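Local coordinates for protein alpha-glucosidase (Pseudoalteromonas sp. K8, PDB 5HQA) that hydrolyses alpha-glucosidic bonds as a chloride-activated family 97 glycoside hydrolase that holds a calcium ion and binds the inhibitor acarbose, at residues L38-K43 with F224-R229; A46-S51 with Y112-Q117; G264-I269 with D489-I494; A518-L523 with Q528-L533. All blocks are in the same frame, centred on the assembly; numbering follows the deposited sequence. Where two conformers were deposited one is given.

Contact 1 of 4, residues L38-K43 with F224-R229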
loop_
_atom_site.group_PDB
_atom_site.type_symbol
_atom_site.label_atom_id
_atom_site.label_comp_id
_atom_site.label_asym_id
_atom_site.label_seq_id
_atom_site.Cartn_x
_atom_site.Cartn_y
_atom_site.Cartn_z
ATOM N N LEU A 38 3.136 -3.034 -27.786
ATOM C CA LEU A 38 2.023 -3.771 -27.201
ATOM C C LEU A 38 2.017 -5.183 -27.769
ATOM O O LEU A 38 2.362 -5.382 -28.938
ATOM C CB LEU A 38 0.681 -3.101 -27.527
ATOM C CG LEU A 38 0.558 -1.647 -27.068
ATOM C CD1 LEU A 38 -0.637 -0.982 -27.737
ATOM C CD2 LEU A 38 0.441 -1.579 -25.559
ATOM N N GLY A 39 1.620 -6.166 -26.959
ATOM C CA GLY A 39 1.450 -7.515 -27.473
ATOM C C GLY A 39 1.805 -8.590 -26.456
ATOM O O GLY A 39 2.011 -8.312 -25.276
ATOM N N PHE A 40 1.859 -9.835 -26.955
ATOM C CA PHE A 40 2.093 -11.026 -26.142
ATOM C C PHE A 40 2.928 -12.048 -26.901
ATOM O O PHE A 40 2.818 -12.178 -28.124
ATOM C CB PHE A 40 0.797 -11.761 -25.750
ATOM C CG PHE A 40 -0.163 -10.942 -24.949
ATOM C CD1 PHE A 40 0.003 -10.796 -23.580
ATOM C CD2 PHE A 40 -1.253 -10.349 -25.556
ATOM C CE1 PHE A 40 -0.903 -10.042 -22.832
ATOM C CE2 PHE A 40 -2.164 -9.590 -24.816
ATOM C CZ PHE A 40 -1.986 -9.438 -23.457
ATOM N N GLU A 41 3.725 -12.810 -26.146
ATOM C CA GLU A 41 4.259 -14.094 -26.582
ATOM C C GLU A 41 3.724 -15.188 -25.665
ATOM O O GLU A 41 3.509 -14.961 -24.468
ATOM C CB GLU A 41 5.796 -14.100 -26.577
ATOM C CG GLU A 41 6.372 -13.134 -27.590
ATOM C CD GLU A 41 7.888 -13.134 -27.632
ATOM O OE1 GLU A 41 8.518 -13.914 -26.885
ATOM O OE2 GLU A 41 8.449 -12.351 -28.425
ATOM N N PHE A 42 3.519 -16.379 -26.236
ATOM C CA PHE A 42 2.937 -17.522 -25.547
ATOM C C PHE A 42 3.889 -18.701 -25.637
ATOM O O PHE A 42 4.772 -18.741 -26.496
ATOM C CB PHE A 42 1.589 -17.936 -26.154
ATOM C CG PHE A 42 0.611 -16.808 -26.289
ATOM C CD1 PHE A 42 -0.177 -16.430 -25.218
ATOM C CD2 PHE A 42 0.467 -16.140 -27.498
ATOM C CE1 PHE A 42 -1.091 -15.390 -25.344
ATOM C CE2 PHE A 42 -0.441 -15.095 -27.630
ATOM C CZ PHE A 42 -1.221 -14.724 -26.553
ATOM N N LYS A 43 3.687 -19.677 -24.753
ATOM C CA LYS A 43 4.535 -20.861 -24.778
ATOM C C LYS A 43 4.362 -21.620 -26.084
ATOM O O LYS A 43 5.344 -22.037 -26.712
ATOM C CB LYS A 43 4.223 -21.767 -23.590
ATOM C CG LYS A 43 5.000 -23.067 -23.625
ATOM C CD LYS A 43 4.707 -23.925 -22.414
ATOM C CE LYS A 43 5.292 -25.308 -22.599
ATOM N NZ LYS A 43 4.695 -26.255 -21.623
ATOM N N PHE A 224 -9.419 -13.622 -22.455
ATOM C CA PHE A 224 -8.905 -13.085 -21.203
ATOM C C PHE A 224 -8.634 -11.599 -21.362
ATOM O O PHE A 224 -8.484 -11.090 -22.478
ATOM C CB PHE A 224 -7.618 -13.798 -20.760
ATOM C CG PHE A 224 -6.429 -13.527 -21.654
ATOM C CD1 PHE A 224 -6.203 -14.297 -22.780
ATOM C CD2 PHE A 224 -5.527 -12.511 -21.351
ATOM C CE1 PHE A 224 -5.107 -14.053 -23.594
ATOM C CE2 PHE A 224 -4.434 -12.267 -22.164
ATOM C CZ PHE A 224 -4.225 -13.035 -23.281
ATOM N N ASN A 225 -8.561 -10.914 -20.222
ATOM C CA ASN A 225 -8.104 -9.536 -20.139
ATOM C C ASN A 225 -6.858 -9.495 -19.266
ATOM O O ASN A 225 -6.601 -10.419 -18.492
ATOM C CB ASN A 225 -9.180 -8.616 -19.543
ATOM C CG ASN A 225 -10.487 -8.680 -20.304
ATOM O OD1 ASN A 225 -10.510 -8.956 -21.503
ATOM N ND2 ASN A 225 -11.587 -8.427 -19.611
ATOM N N THR A 226 -6.072 -8.434 -19.402
ATOM C CA THR A 226 -5.004 -8.157 -18.450
ATOM C C THR A 226 -5.511 -7.229 -17.362
ATOM O O THR A 226 -6.560 -6.591 -17.501
ATOM C CB THR A 226 -3.814 -7.512 -19.154
ATOM O OG1 THR A 226 -4.186 -6.204 -19.601
ATOM C CG2 THR A 226 -3.330 -8.362 -20.332
ATOM N N PRO A 227 -4.773 -7.103 -16.260
ATOM C CA PRO A 227 -4.998 -5.967 -15.362
ATOM C C PRO A 227 -4.731 -4.665 -16.102
ATOM O O PRO A 227 -4.173 -4.643 -17.200
ATOM C CB PRO A 227 -3.985 -6.188 -14.226
ATOM C CG PRO A 227 -3.605 -7.661 -14.319
ATOM C CD PRO A 227 -3.688 -7.985 -15.787
ATOM N N TRP A 228 -5.131 -3.560 -15.485
ATOM C CA TRP A 228 -4.813 -2.252 -16.038
ATOM C C TRP A 228 -3.342 -1.923 -15.809
ATOM O O TRP A 228 -2.789 -2.211 -14.750
ATOM C CB TRP A 228 -5.689 -1.181 -15.385
ATOM C CG TRP A 228 -7.137 -1.353 -15.696
ATOM C CD1 TRP A 228 -8.049 -2.092 -14.997
ATOM C CD2 TRP A 228 -7.844 -0.779 -16.804
ATOM N NE1 TRP A 228 -9.286 -2.014 -15.609
ATOM C CE2 TRP A 228 -9.186 -1.213 -16.715
ATOM C CE3 TRP A 228 -7.470 0.061 -17.860
ATOM C CZ2 TRP A 228 -10.162 -0.829 -17.643
ATOM C CZ3 TRP A 228 -8.442 0.441 -18.790
ATOM C CH2 TRP A 228 -9.766 -0.007 -18.676
ATOM N N ARG A 229 -2.704 -1.335 -16.813
ATOM C CA ARG A 229 -1.392 -0.711 -16.663
ATOM C C ARG A 229 -1.631 0.782 -16.485
ATOM O O ARG A 229 -2.399 1.370 -17.254
ATOM C CB ARG A 229 -0.518 -0.965 -17.892
ATOM C CG ARG A 229 0.058 -2.371 -18.000
ATOM C CD ARG A 229 -0.989 -3.432 -18.373
ATOM N NE ARG A 229 -0.430 -4.778 -18.219
ATOM C CZ ARG A 229 -0.307 -5.398 -17.046
ATOM N NH1 ARG A 229 -0.721 -4.805 -15.922
ATOM N NH2 ARG A 229 0.230 -6.613 -16.994
#

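Contact 2 of 4, residues A46-S51 with Y112-Q117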
loop_
_atom_site.group_PDB
_atom_site.type_symbol
_atom_site.label_atom_id
_atom_site.label_comp_id
_atom_site.label_asym_id
_atom_site.label_seq_id
_atom_site.Cartn_x
_atom_site.Cartn_y
_atom_site.Cartn_z
ATOM N N ALA A 46 0.863 -18.966 -31.311
ATOM C CA ALA A 46 1.603 -17.991 -32.106
ATOM C C ALA A 46 1.519 -16.607 -31.456
ATOM O O ALA A 46 0.526 -16.285 -30.791
ATOM C CB ALA A 46 1.053 -17.938 -33.531
ATOM N N PRO A 47 2.543 -15.764 -31.629
ATOM C CA PRO A 47 2.580 -14.493 -30.890
ATOM C C PRO A 47 1.565 -13.470 -31.385
ATOM O O PRO A 47 1.140 -13.478 -32.544
ATOM C CB PRO A 47 4.014 -13.995 -31.118
ATOM C CG PRO A 47 4.431 -14.625 -32.401
ATOM C CD PRO A 47 3.778 -15.984 -32.403
ATOM N N PHE A 48 1.171 -12.577 -30.476
ATOM C CA PHE A 48 0.430 -11.364 -30.835
ATOM C C PHE A 48 1.452 -10.234 -30.832
ATOM O O PHE A 48 1.641 -9.536 -29.840
ATOM C CB PHE A 48 -0.705 -11.082 -29.848
ATOM C CG PHE A 48 -1.917 -11.952 -30.028
ATOM C CD1 PHE A 48 -1.941 -12.965 -30.972
ATOM C CD2 PHE A 48 -3.047 -11.743 -29.251
ATOM C CE1 PHE A 48 -3.071 -13.765 -31.136
ATOM C CE2 PHE A 48 -4.177 -12.532 -29.415
ATOM C CZ PHE A 48 -4.186 -13.544 -30.357
ATOM N N SER A 49 2.138 -10.070 -31.963
ATOM C CA SER A 49 3.201 -9.074 -32.020
ATOM C C SER A 49 3.092 -8.238 -33.290
ATOM O O SER A 49 2.277 -7.314 -33.356
ATOM C CB SER A 49 4.576 -9.748 -31.913
ATOM O OG SER A 49 4.767 -10.718 -32.927
ATOM N N ASN A 50 3.890 -8.548 -34.304
ATOM C CA ASN A 50 3.900 -7.710 -35.493
ATOM C C ASN A 50 2.716 -8.027 -36.413
ATOM O O ASN A 50 2.034 -9.046 -36.275
ATOM C CB ASN A 50 5.224 -7.870 -36.238
ATOM C CG ASN A 50 5.638 -9.305 -36.357
ATOM O OD1 ASN A 50 6.445 -9.799 -35.564
ATOM N ND2 ASN A 50 5.072 -10.003 -37.337
ATOM N N SER A 51 2.471 -7.114 -37.356
ATOM C CA SER A 51 1.500 -7.253 -38.440
ATOM C C SER A 51 0.050 -7.116 -37.984
ATOM O O SER A 51 -0.867 -7.412 -38.766
ATOM C CB SER A 51 1.663 -8.579 -39.191
ATOM O OG SER A 51 3.015 -8.778 -39.562
ATOM N N TYR A 112 -5.441 -4.925 -22.041
ATOM C CA TYR A 112 -5.756 -5.728 -23.211
ATOM C C TYR A 112 -7.040 -6.491 -22.964
ATOM O O TYR A 112 -7.291 -6.958 -21.849
ATOM C CB TYR A 112 -4.655 -6.734 -23.501
ATOM C CG TYR A 112 -3.271 -6.192 -23.759
ATOM C CD1 TYR A 112 -2.451 -5.769 -22.712
ATOM C CD2 TYR A 112 -2.752 -6.172 -25.053
ATOM C CE1 TYR A 112 -1.152 -5.317 -22.954
ATOM C CE2 TYR A 112 -1.472 -5.721 -25.303
ATOM C CZ TYR A 112 -0.672 -5.304 -24.252
ATOM O OH TYR A 112 0.607 -4.872 -24.525
ATOM N N GLU A 113 -7.839 -6.638 -24.012
ATOM C CA GLU A 113 -9.029 -7.478 -23.979
ATOM C C GLU A 113 -8.935 -8.409 -25.177
ATOM O O GLU A 113 -9.075 -7.972 -26.324
ATOM C CB GLU A 113 -10.306 -6.632 -23.988
ATOM C CG GLU A 113 -10.389 -5.754 -22.735
ATOM C CD GLU A 113 -11.556 -4.777 -22.731
ATOM O OE1 GLU A 113 -12.394 -4.822 -23.661
ATOM O OE2 GLU A 113 -11.624 -3.952 -21.784
ATOM N N VAL A 114 -8.634 -9.676 -24.913
ATOM C CA VAL A 114 -8.450 -10.677 -25.957
ATOM C C VAL A 114 -9.739 -11.490 -26.045
ATOM O O VAL A 114 -10.070 -12.209 -25.090
ATOM C CB VAL A 114 -7.244 -11.580 -25.678
ATOM C CG1 VAL A 114 -7.080 -12.581 -26.817
ATOM C CG2 VAL A 114 -5.999 -10.736 -25.534
ATOM N N PRO A 115 -10.472 -11.418 -27.146
ATOM C CA PRO A 115 -11.779 -12.069 -27.224
ATOM C C PRO A 115 -11.656 -13.537 -27.602
ATOM O O PRO A 115 -10.616 -14.013 -28.053
ATOM C CB PRO A 115 -12.468 -11.288 -28.342
ATOM C CG PRO A 115 -11.326 -11.017 -29.299
ATOM C CD PRO A 115 -10.136 -10.707 -28.392
ATOM N N LYS A 116 -12.772 -14.245 -27.441
ATOM C CA LYS A 116 -12.883 -15.603 -27.955
ATOM C C LYS A 116 -12.554 -15.631 -29.443
ATOM O O LYS A 116 -13.040 -14.797 -30.215
ATOM C CB LYS A 116 -14.299 -16.134 -27.711
ATOM C CG LYS A 116 -14.546 -17.541 -28.236
ATOM C CD LYS A 116 -15.992 -17.950 -28.008
ATOM C CE LYS A 116 -16.268 -19.334 -28.555
ATOM N NZ LYS A 116 -17.721 -19.650 -28.453
ATOM N N GLN A 117 -11.708 -16.583 -29.840
ATOM C CA GLN A 117 -11.340 -16.727 -31.242
ATOM C C GLN A 117 -10.774 -18.117 -31.472
ATOM O O GLN A 117 -10.239 -18.750 -30.559
ATOM C CB GLN A 117 -10.321 -15.670 -31.670
ATOM C CG GLN A 117 -9.060 -15.665 -30.847
ATOM C CD GLN A 117 -8.306 -14.370 -31.018
ATOM O OE1 GLN A 117 -7.592 -14.180 -32.002
ATOM N NE2 GLN A 117 -8.481 -13.454 -30.071
#

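Contact 3 of 4, residues G264-I269 with D489-I494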
loop_
_atom_site.group_PDB
_atom_site.type_symbol
_atom_site.label_atom_id
_atom_site.label_comp_id
_atom_site.label_asym_id
_atom_site.label_seq_id
_atom_site.Cartn_x
_atom_site.Cartn_y
_atom_site.Cartn_z
ATOM N N GLY A 264 -10.151 1.856 12.484
ATOM C CA GLY A 264 -9.884 2.221 13.862
ATOM C C GLY A 264 -8.413 2.079 14.195
ATOM O O GLY A 264 -7.588 1.784 13.334
ATOM N N LYS A 265 -8.102 2.288 15.468
ATOM C CA LYS A 265 -6.730 2.209 15.947
ATOM C C LYS A 265 -6.557 0.973 16.814
ATOM O O LYS A 265 -7.505 0.514 17.456
ATOM C CB LYS A 265 -6.358 3.469 16.726
ATOM C CG LYS A 265 -6.237 4.693 15.821
ATOM C CD LYS A 265 -6.170 5.982 16.625
ATOM C CE LYS A 265 -7.501 6.248 17.323
ATOM N NZ LYS A 265 -7.561 7.641 17.820
ATOM N N TYR A 266 -5.344 0.421 16.822
ATOM C CA TYR A 266 -5.101 -0.787 17.596
ATOM C C TYR A 266 -3.719 -0.739 18.225
ATOM O O TYR A 266 -2.857 0.052 17.834
ATOM C CB TYR A 266 -5.272 -2.059 16.737
ATOM C CG TYR A 266 -4.225 -2.303 15.673
ATOM C CD1 TYR A 266 -4.215 -1.569 14.488
ATOM C CD2 TYR A 266 -3.275 -3.301 15.832
ATOM C CE1 TYR A 266 -3.264 -1.806 13.502
ATOM C CE2 TYR A 266 -2.325 -3.549 14.852
ATOM C CZ TYR A 266 -2.324 -2.797 13.690
ATOM O OH TYR A 266 -1.375 -3.040 12.726
ATOM N N ILE A 267 -3.538 -1.584 19.239
ATOM C CA ILE A 267 -2.236 -1.819 19.847
ATOM C C ILE A 267 -1.943 -3.305 19.720
ATOM O O ILE A 267 -2.755 -4.066 19.181
ATOM C CB ILE A 267 -2.204 -1.376 21.318
ATOM C CG1 ILE A 267 -3.229 -2.175 22.132
ATOM C CG2 ILE A 267 -2.451 0.133 21.431
ATOM C CD1 ILE A 267 -3.325 -1.743 23.587
ATOM N N GLY A 268 -0.794 -3.745 20.214
ATOM C CA GLY A 268 -0.528 -5.155 20.078
ATOM C C GLY A 268 0.616 -5.673 20.907
ATOM O O GLY A 268 1.558 -4.939 21.209
ATOM N N ILE A 269 0.518 -6.939 21.304
ATOM C CA ILE A 269 1.669 -7.690 21.786
ATOM C C ILE A 269 2.469 -8.016 20.533
ATOM O O ILE A 269 2.106 -8.909 19.759
ATOM C CB ILE A 269 1.255 -8.942 22.559
ATOM C CG1 ILE A 269 0.503 -8.533 23.824
ATOM C CG2 ILE A 269 2.470 -9.794 22.906
ATOM C CD1 ILE A 269 -0.183 -9.687 24.552
ATOM N N ASP A 489 0.009 -0.526 6.415
ATOM C CA ASP A 489 0.140 -0.794 7.849
ATOM C C ASP A 489 1.603 -0.578 8.239
ATOM O O ASP A 489 2.410 -1.508 8.294
ATOM C CB ASP A 489 -0.324 -2.219 8.157
ATOM C CG ASP A 489 -0.341 -2.542 9.658
ATOM O OD1 ASP A 489 -0.786 -1.682 10.462
ATOM O OD2 ASP A 489 0.069 -3.679 10.028
ATOM N N PHE A 490 1.953 0.689 8.508
ATOM C CA PHE A 490 3.332 1.061 8.837
ATOM C C PHE A 490 3.682 0.796 10.301
ATOM O O PHE A 490 4.869 0.655 10.633
ATOM C CB PHE A 490 3.556 2.547 8.509
ATOM C CG PHE A 490 4.974 3.014 8.729
ATOM C CD1 PHE A 490 5.914 2.912 7.711
ATOM C CD2 PHE A 490 5.367 3.546 9.957
ATOM C CE1 PHE A 490 7.230 3.325 7.913
ATOM C CE2 PHE A 490 6.684 3.960 10.173
ATOM C CZ PHE A 490 7.615 3.846 9.147
ATOM N N THR A 491 2.671 0.690 11.167
ATOM C CA THR A 491 2.718 0.660 12.633
ATOM C C THR A 491 3.492 1.869 13.163
ATOM O O THR A 491 4.599 1.729 13.697
ATOM C CB THR A 491 3.287 -0.669 13.174
ATOM O OG1 THR A 491 4.706 -0.739 13.006
ATOM C CG2 THR A 491 2.640 -1.868 12.475
ATOM N N PRO A 492 2.923 3.071 13.066
ATOM C CA PRO A 492 3.594 4.273 13.569
ATOM C C PRO A 492 3.525 4.355 15.092
ATOM O O PRO A 492 2.949 3.500 15.767
ATOM C CB PRO A 492 2.793 5.400 12.918
ATOM C CG PRO A 492 1.423 4.840 12.818
ATOM C CD PRO A 492 1.615 3.389 12.466
ATOM N N GLY A 493 4.136 5.409 15.633
ATOM C CA GLY A 493 3.896 5.773 17.021
ATOM C C GLY A 493 4.872 5.230 18.049
ATOM O O GLY A 493 4.472 4.930 19.177
ATOM N N ILE A 494 6.150 5.110 17.707
ATOM C CA ILE A 494 7.139 4.695 18.701
ATOM C C ILE A 494 7.529 5.912 19.532
ATOM O O ILE A 494 8.011 6.917 18.998
ATOM C CB ILE A 494 8.368 4.047 18.038
ATOM C CG1 ILE A 494 7.979 2.732 17.354
ATOM C CG2 ILE A 494 9.464 3.780 19.071
ATOM C CD1 ILE A 494 7.387 1.696 18.308
#

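Contact 4 of 4, residues A518-L523 with Q528-L533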
loop_
_atom_site.group_PDB
_atom_site.type_symbol
_atom_site.label_atom_id
_atom_site.label_comp_id
_atom_site.label_asym_id
_atom_site.label_seq_id
_atom_site.Cartn_x
_atom_site.Cartn_y
_atom_site.Cartn_z
ATOM N N ALA A 518 3.192 12.728 13.356
ATOM C CA ALA A 518 2.788 13.130 12.014
ATOM C C ALA A 518 2.422 11.934 11.140
ATOM O O ALA A 518 1.598 12.066 10.223
ATOM C CB ALA A 518 3.911 13.937 11.365
ATOM N N LEU A 519 3.017 10.762 11.400
ATOM C CA LEU A 519 2.752 9.592 10.561
ATOM C C LEU A 519 1.270 9.249 10.500
ATOM O O LEU A 519 0.808 8.682 9.505
ATOM C CB LEU A 519 3.525 8.383 11.076
ATOM C CG LEU A 519 5.046 8.485 11.057
ATOM C CD1 LEU A 519 5.666 7.181 11.560
ATOM C CD2 LEU A 519 5.538 8.828 9.656
ATOM N N TYR A 520 0.511 9.555 11.556
ATOM C CA TYR A 520 -0.898 9.180 11.580
ATOM C C TYR A 520 -1.712 9.946 10.552
ATOM O O TYR A 520 -2.820 9.518 10.209
ATOM C CB TYR A 520 -1.478 9.384 12.992
ATOM C CG TYR A 520 -0.967 8.328 13.946
ATOM C CD1 TYR A 520 -1.641 7.126 14.104
ATOM C CD2 TYR A 520 0.219 8.509 14.636
ATOM C CE1 TYR A 520 -1.164 6.142 14.945
ATOM C CE2 TYR A 520 0.712 7.526 15.478
ATOM C CZ TYR A 520 0.015 6.345 15.630
ATOM O OH TYR A 520 0.505 5.367 16.461
ATOM N N VAL A 521 -1.204 11.074 10.065
ATOM C CA VAL A 521 -1.870 11.801 9.002
ATOM C C VAL A 521 -1.138 11.661 7.672
ATOM O O VAL A 521 -1.780 11.714 6.619
ATOM C CB VAL A 521 -2.054 13.288 9.375
ATOM C CG1 VAL A 521 -3.009 13.980 8.388
ATOM C CG2 VAL A 521 -2.578 13.411 10.801
ATOM N N VAL A 522 0.179 11.443 7.687
ATOM C CA VAL A 522 0.916 11.352 6.432
ATOM C C VAL A 522 0.683 10.011 5.745
ATOM O O VAL A 522 0.511 9.958 4.522
ATOM C CB VAL A 522 2.415 11.612 6.681
ATOM C CG1 VAL A 522 3.226 11.241 5.445
ATOM C CG2 VAL A 522 2.636 13.069 7.042
ATOM N N LEU A 523 0.686 8.902 6.493
ATOM C CA LEU A 523 0.588 7.568 5.892
ATOM C C LEU A 523 -0.821 7.030 6.104
ATOM O O LEU A 523 -1.179 6.646 7.221
ATOM C CB LEU A 523 1.622 6.614 6.484
ATOM C CG LEU A 523 3.093 6.975 6.280
ATOM C CD1 LEU A 523 3.973 5.930 6.967
ATOM C CD2 LEU A 523 3.438 7.088 4.792
ATOM N N GLN A 528 -4.713 1.918 12.154
ATOM C CA GLN A 528 -3.441 2.511 12.526
ATOM C C GLN A 528 -3.030 1.919 13.862
ATOM O O GLN A 528 -3.810 1.938 14.819
ATOM C CB GLN A 528 -3.545 4.037 12.635
ATOM C CG GLN A 528 -3.786 4.768 11.290
ATOM C CD GLN A 528 -2.509 4.925 10.461
ATOM O OE1 GLN A 528 -1.511 4.231 10.685
ATOM N NE2 GLN A 528 -2.542 5.834 9.494
ATOM N N MET A 529 -1.823 1.385 13.928
ATOM C CA MET A 529 -1.324 0.871 15.190
ATOM C C MET A 529 -0.691 1.992 15.988
ATOM O O MET A 529 -0.055 2.885 15.427
ATOM C CB MET A 529 -0.304 -0.244 14.961
ATOM C CG MET A 529 -0.070 -1.088 16.195
ATOM S SD MET A 529 1.119 -2.387 15.805
ATOM C CE MET A 529 0.950 -3.423 17.264
ATOM N N ALA A 530 -0.894 1.954 17.296
ATOM C CA ALA A 530 0.014 2.605 18.232
ATOM C C ALA A 530 0.985 1.505 18.630
ATOM O O ALA A 530 0.678 0.666 19.478
ATOM C CB ALA A 530 -0.728 3.198 19.424
ATOM N N ALA A 531 2.152 1.491 17.984
ATOM C CA ALA A 531 3.020 0.321 17.964
ATOM C C ALA A 531 3.804 0.097 19.251
ATOM O O ALA A 531 4.305 -1.017 19.457
ATOM C CB ALA A 531 4.005 0.441 16.799
ATOM N N ASP A 532 3.931 1.101 20.122
ATOM C CA ASP A 532 4.881 0.985 21.221
ATOM C C ASP A 532 4.300 0.186 22.388
ATOM O O ASP A 532 3.109 -0.133 22.439
ATOM C CB ASP A 532 5.301 2.368 21.707
ATOM C CG ASP A 532 6.727 2.405 22.217
ATOM O OD1 ASP A 532 7.278 1.336 22.579
ATOM O OD2 ASP A 532 7.299 3.518 22.266
ATOM N N LEU A 533 5.169 -0.126 23.346
ATOM C CA LEU A 533 4.723 -0.733 24.590
ATOM C C LEU A 533 3.834 0.252 25.347
ATOM O O LEU A 533 4.137 1.451 25.392
ATOM C CB LEU A 533 5.923 -1.115 25.458
ATOM C CG LEU A 533 7.052 -1.886 24.764
ATOM C CD1 LEU A 533 8.183 -2.185 25.748
ATOM C CD2 LEU A 533 6.504 -3.157 24.174
HETATM O O HOH W 1 -4.859 7.909 10.776
#

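Contact 1 of 4, residues L38-K43 with F224-R229
Phe40 and Phe224 meet in an edge-to-face (T-shaped) pair: Phe224 turns its rim onto one face of Phe40, the ring centroids lie 5.5 Å apart and the planes stand at 72°. The rim atom CZ of Phe224 lies 4.2 Å above the plane of Phe40, off its centre, while the closest carbons of the two rings are Phe40 CZ and Phe224 CE2 at 4.0 Å. The methyl of Thr226 takes the edge of the same ring, with CG2 in the ring plane 3.6 Å from Phe40 CZ. Phe42 adds a looser touch, its CE1 4.4 Å from Phe224 CZ.

Strands 30-42 and 224-234 belong to different antiparallel sheets, and these rings form part of the hydrophobic core of a beta sandwich, consistent with the galactose mutarotase-like N-terminal domain of family 97. Phe40 and Phe42, two residues apart on one strand, both point their side chains toward the opposite sheet, so large apolar rings suit both places.

Thr226 does double duty. With OG1 between the backbone N and the carbonyl carbon (chi1 68°), its methyl is left to face Phe40, and the hydroxyl donates to Pro227 O over 2.9 Å. The same oxygen is also hydrogen-bonded to the backbone N of Tyr112, so this polar atom is satisfied although buried. Further out, Tyr112 sets its ring against Phe40 and Tyr192 touches both Phe40 and Thr226, while Val114 and Ile125 pack on Phe224. Thr226 CB also lies over one face of the Arg229 guanidinium, which forms salt bridges with Glu128 and Glu186.

Contact 2 of 4, residues A46-S51 with Y112-Q117
The amide nitrogen of Gln117, whose own side chain reaches Phe48, is gripped by two carbonyls. NE2 donates to Pro115 O over 3.0 Å in a nearly straight bond, N-H...O 166°, and is also hydrogen-bonded to Thr96 O on strand 95-104. Pro115 O lies close to the plane of the amide. Held in this way, the amide has little freedom to turn. Its other end, OE1, comes to rest 3.8 Å from Phe48 CZ, the amide and ring planes lying 31° apart. A glutamine suits this place because its extended chain can reach one carbonyl of its own turn and one of the neighbouring strand 95-104, while the amide oxygen comes up to the aromatic ring.

Phe48 meets its second partner, Val114, at the edge. Its CE2 lies 3.9 Å from Val114 CG1, which sits near the ring plane. That methyl is held anti to the backbone N, chi1 -179°, and the branched valine fits the end of a strand where its neighbours are apolar: Phe40 packs on it too, and Phe52 meets the ring of Phe48. The Phe48 backbone is paired with Phe40.

The arrangement is that of a loop closing one end of a beta sandwich: the connection between strands 30-42 and 53-67 tucks one aromatic ring against the end of strand 107-114, extending the core between two sheets, consistent with a galactose mutarotase-like N-terminal domain.

Contact 3 of 4, residues G264-I269 with D489-I494
Tyr266 leaves strand 264-269 with its CB directed past the loop 489-494 and not at it; CG then lies between the backbone N and the carbonyl carbon, chi1 70°, a torsion that turns the ring toward that loop. On the way the side chain lies against Ile527 and Met529 of the neighbouring strand. Farther along the ring, CE1 comes within 3.9 Å of Asp489 OD1 and CZ within 3.7 Å of the same oxygen, which sits in the ring plane at its edge. At the tip, OH donates a hydrogen bond to Asp489 OD1, 2.7 Å long, meeting it on the syn side of the carboxylate and only 17° out of its plane. Asp489 OD2 lies 3.1 Å from that OH, and Thr491 CG2 brushes it at 4.2 Å.

Strand 264-269 is one of the parallel strands of the TIM barrel that carries the catalytic domain of family 97, and the loop 489-494 follows helix 482-485. A tyrosine is long enough to span the distance from strand to loop and still end in a polar group where a buried carboxylate needs a donor. The other oxygen, OD2, is hydrogen-bonded to His436 NE2 and Asn434 ND2, so the carboxylate is fixed from both ends.

The loop lies close to the sugar pocket: the side chain of Asp489 is about 5 Å from that of Glu455, a calcium ligand, and that of Thr491 about 6 Å from the bound acarbose unit. Thr491 OG1 donates to Phe490 O over 2.8 Å, and Thr491 O accepts from Gln460.

Contact 4 of 4, residues A518-L523 with Q528-L533
Tyr520 and Gln528 both place CG anti to the carbonyl carbon, chi1 -73° and -68°, and Gln528 then bends at chi2, -79°, so the two run alongside one another, pointing opposite ways. The tyrosine ring runs to the strand side, where OH donates to Met529 O over 2.7 Å and passes 3.3 Å from Ala530 CA. The glutamine runs the other way: its NE2 donates to Leu523 O over 2.8 Å, approaching that oxygen end-on although the N-H itself is bent away from the straight line. Where they pass, Gln528 CB lies at the ring edge, 3.9 Å from Tyr520 CD1.

This is the helix-to-strand step of a beta/alpha barrel: helix 513-522 ends, a short turn follows, and strand 527-529 enters the parallel sheet beside strand 264-269. The tyrosine reaches forward to a strand carbonyl, the glutamine back to the first residue past the helix. Side chains that carry a polar group at the end of an apolar stem suit such a place, because the buried carbonyls gain a donor while the stems pack.

A water lies 2.7 Å from Tyr520 O and accepts only a weak bond from Gln528 NE2. The small side chain of Ala530 keeps its CB 3.9 Å from the tyrosine OH. Outside the pair, Pro492 and Ile547 lie against Tyr520, while Phe490 and Ile475 touch Leu523.

How the contacts relate
All four contacts are largely buried, but they fall into two pairs in different domains. Contacts 1 and 2, centres 8 Å apart, share the N-terminal beta sandwich and are joined by backbone bonds between Phe40 and Phe48 and between Phe224 and Val114; contact 2 lies farther from the chain's centre, among more exposed loop residues. Contacts 3 and 4, centres 6 Å apart, share the barrel through the paired strands 264-269 and 527-529, and lie on the opposite side of that centre. Chemistry follows place: in the sandwich, rings meet methyls, another ring or an amide oxygen, with no hydrogen bond across, whereas near the sugar pocket tyrosine hydroxyls and an amide bond to oxygens.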